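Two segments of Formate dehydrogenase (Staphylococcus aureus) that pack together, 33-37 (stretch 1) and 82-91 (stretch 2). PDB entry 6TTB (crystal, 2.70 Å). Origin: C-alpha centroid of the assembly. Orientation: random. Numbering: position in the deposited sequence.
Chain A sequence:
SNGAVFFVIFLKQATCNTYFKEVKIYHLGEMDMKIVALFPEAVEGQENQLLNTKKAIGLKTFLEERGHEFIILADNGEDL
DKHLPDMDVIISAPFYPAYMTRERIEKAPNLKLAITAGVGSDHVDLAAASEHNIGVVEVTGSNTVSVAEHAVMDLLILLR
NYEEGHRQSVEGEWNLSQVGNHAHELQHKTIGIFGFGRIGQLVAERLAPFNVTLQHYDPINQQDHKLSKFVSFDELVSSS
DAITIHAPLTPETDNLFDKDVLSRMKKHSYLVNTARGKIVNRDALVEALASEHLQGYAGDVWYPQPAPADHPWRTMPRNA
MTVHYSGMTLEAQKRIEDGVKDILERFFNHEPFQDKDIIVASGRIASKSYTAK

Stretch 1, residues 33-37: MKIVA
Stretch 2 (82-91) KHLPDMDVII

Two strands of one chain lie side by side and run parallel. Strand 34-37 pairs with the strand that includes 89-91; their axes approach to 4.7 Å and their directions differ by 20°. The register is K34 beside D88, I35 beside V89, V36 beside I90 and A37 beside I91, with CA-CA distances of 5.2, 4.9, 4.9 and 4.6 Å. Stretch 1 is extended throughout its strand, with phi from -111 to -128° and psi from 124 to 140°. V89, I90 and I91 are also extended, at phi/psi -150/130, -107/150 and -140/132°.

The backbone ladder alternates as parallel pairing requires. V36 N donates to V89 O at 2.9 Å, nearly straight at 177°. I91 N reaches V36 O at 2.8 Å, but the 124° angle makes this bond weak. Before the ladder, D88 bends out of the extended form at phi/psi -93/-31°. This turn lets two successive amides meet one carbonyl: D88 N donates to K34 O at 2.8 Å, and V89 N adds a weak bond to K34 O at 3.3 Å. D88, chi1 m, points toward stretch 1, and its OD1 accepts from K34 N at 2.9 Å. M33 lies alongside, with SD 3.7 Å from D88 OD2.

Side chains alternate between the two faces. I35, A37, V89 and I91 share one. There I35 (m, p) places CG2 3.7 Å from CD1 of I91 (m, t), so the two isoleucines meet diagonally across the register. I35 CG1 lies 4.2 Å from CB of V89 (t). A37 CB lies 4.3 Å from I91 CB.

V36 and I90 occupy the other face. V36 (t) is the bump that fills a hollow lined by H83, M87 and I90. Its CG2 presses to 3.1 Å from M87 CB, a very tight approach. Its CG1 is 4.3 Å from H83 CB, and its CB is 4.0 Å from CD1 of I90 (t, p). M87 (p, t, t) starts sideways, but its end leads away from stretch 1.

K34 (chi1 t) starts sideways and reaches across the loop. Its CD lies 3.6 Å from M87 CA, and its CE meets the edge of the H83 ring, 3.1 Å from ND1. The chain ends in a salt bridge, K34 NZ to D86 OD2 at 3.2 Å. The loop is folded back by D86 N and M87 N, which both donate to H83 O, at 2.9 and 2.6 Å. H83 has chi1 m and D86 chi1 p.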

# COMPACT_ATOMS: atom_id res chain seq x y z
N MET A 33 -36.51 -13.63 -24.41
CA MET A 33 -35.98 -12.34 -23.85
C MET A 33 -34.59 -12.10 -24.40
O MET A 33 -33.84 -13.05 -24.58
CB MET A 33 -35.87 -12.44 -22.34
CG MET A 33 -37.18 -12.47 -21.72
SD MET A 33 -37.24 -11.29 -20.40
CE MET A 33 -38.38 -12.14 -19.29
N LYS A 34 -34.29 -10.84 -24.71
CA LYS A 34 -33.00 -10.48 -25.31
C LYS A 34 -32.20 -9.69 -24.30
O LYS A 34 -32.70 -8.74 -23.72
CB LYS A 34 -33.19 -9.74 -26.62
CG LYS A 34 -31.95 -9.11 -27.22
CD LYS A 34 -32.28 -7.76 -27.77
CE LYS A 34 -31.34 -7.30 -28.84
NZ LYS A 34 -32.01 -7.28 -30.15
N ILE A 35 -30.99 -10.18 -24.02
CA ILE A 35 -30.12 -9.72 -22.96
C ILE A 35 -28.89 -9.11 -23.59
O ILE A 35 -28.15 -9.79 -24.28
CB ILE A 35 -29.65 -10.88 -22.03
CG1 ILE A 35 -30.75 -11.42 -21.11
CG2 ILE A 35 -28.48 -10.39 -21.19
CD1 ILE A 35 -32.06 -11.67 -21.77
N VAL A 36 -28.61 -7.86 -23.25
CA VAL A 36 -27.46 -7.18 -23.83
C VAL A 36 -26.44 -6.94 -22.74
O VAL A 36 -26.80 -6.52 -21.60
CB VAL A 36 -27.86 -5.86 -24.49
CG1 VAL A 36 -26.94 -5.52 -25.61
CG2 VAL A 36 -29.26 -5.88 -24.99
N ALA A 37 -25.16 -7.19 -23.08
CA ALA A 37 -24.12 -6.99 -22.09
C ALA A 37 -23.01 -6.11 -22.67
O ALA A 37 -22.70 -6.21 -23.88
CB ALA A 37 -23.61 -8.32 -21.62
N LYS A 82 -28.40 0.30 -31.46
CA LYS A 82 -29.17 -0.59 -32.32
C LYS A 82 -29.74 -1.76 -31.51
O LYS A 82 -30.12 -2.77 -32.04
CB LYS A 82 -28.28 -1.10 -33.47
N HIS A 83 -29.81 -1.64 -30.19
CA HIS A 83 -30.35 -2.74 -29.40
C HIS A 83 -31.42 -2.20 -28.45
O HIS A 83 -32.32 -2.92 -27.96
CB HIS A 83 -29.22 -3.51 -28.72
CG HIS A 83 -28.51 -4.45 -29.65
ND1 HIS A 83 -29.10 -5.64 -30.10
CD2 HIS A 83 -27.28 -4.39 -30.23
CE1 HIS A 83 -28.28 -6.26 -30.93
NE2 HIS A 83 -27.15 -5.50 -31.03
N LEU A 84 -31.35 -0.89 -28.27
CA LEU A 84 -32.27 -0.18 -27.43
C LEU A 84 -33.73 -0.55 -27.78
O LEU A 84 -34.60 -0.57 -26.88
CB LEU A 84 -31.96 1.27 -27.75
CG LEU A 84 -31.34 2.08 -26.62
CD1 LEU A 84 -30.74 1.20 -25.53
CD2 LEU A 84 -30.36 3.08 -27.16
N PRO A 85 -34.10 -0.68 -29.10
CA PRO A 85 -35.49 -0.98 -29.49
C PRO A 85 -36.03 -2.28 -28.93
O PRO A 85 -37.25 -2.48 -28.95
CB PRO A 85 -35.45 -1.09 -31.01
CG PRO A 85 -34.34 -0.13 -31.37
CD PRO A 85 -33.29 -0.31 -30.28
N ASP A 86 -35.13 -3.17 -28.45
CA ASP A 86 -35.57 -4.53 -28.20
C ASP A 86 -34.86 -5.17 -27.01
O ASP A 86 -35.33 -6.13 -26.45
CB ASP A 86 -35.63 -5.38 -29.46
CG ASP A 86 -34.49 -5.12 -30.44
OD1 ASP A 86 -33.60 -4.30 -30.08
OD2 ASP A 86 -34.46 -5.79 -31.52
N MET A 87 -33.80 -4.56 -26.54
CA MET A 87 -33.20 -5.17 -25.37
C MET A 87 -34.24 -5.29 -24.24
O MET A 87 -34.99 -4.37 -23.98
CB MET A 87 -31.97 -4.41 -24.92
CG MET A 87 -32.27 -3.10 -24.32
SD MET A 87 -30.72 -2.21 -23.89
CE MET A 87 -31.44 -1.08 -22.71
N ASP A 88 -34.27 -6.47 -23.60
CA ASP A 88 -35.16 -6.75 -22.47
C ASP A 88 -34.43 -6.45 -21.15
O ASP A 88 -35.05 -6.08 -20.15
CB ASP A 88 -35.54 -8.22 -22.44
CG ASP A 88 -36.66 -8.58 -23.39
OD1 ASP A 88 -36.37 -8.88 -24.59
OD2 ASP A 88 -37.79 -8.59 -22.92
N VAL A 89 -33.12 -6.63 -21.17
CA VAL A 89 -32.29 -6.52 -19.98
C VAL A 89 -30.92 -6.04 -20.41
O VAL A 89 -30.31 -6.59 -21.34
CB VAL A 89 -32.16 -7.88 -19.25
CG1 VAL A 89 -31.14 -7.78 -18.14
CG2 VAL A 89 -33.49 -8.43 -18.74
N ILE A 90 -30.43 -5.00 -19.73
CA ILE A 90 -29.09 -4.54 -20.00
C ILE A 90 -28.19 -4.94 -18.82
O ILE A 90 -28.66 -5.05 -17.65
CB ILE A 90 -29.08 -3.03 -20.23
CG1 ILE A 90 -27.69 -2.50 -20.58
CG2 ILE A 90 -29.69 -2.29 -19.01
CD1 ILE A 90 -27.28 -2.78 -22.03
N ILE A 91 -26.90 -5.17 -19.13
CA ILE A 91 -25.97 -5.60 -18.12
C ILE A 91 -24.62 -4.91 -18.32
O ILE A 91 -24.08 -4.92 -19.42
CB ILE A 91 -25.84 -7.13 -18.13
CG1 ILE A 91 -27.18 -7.81 -17.75
CG2 ILE A 91 -24.78 -7.51 -17.15
CD1 ILE A 91 -27.20 -9.37 -17.90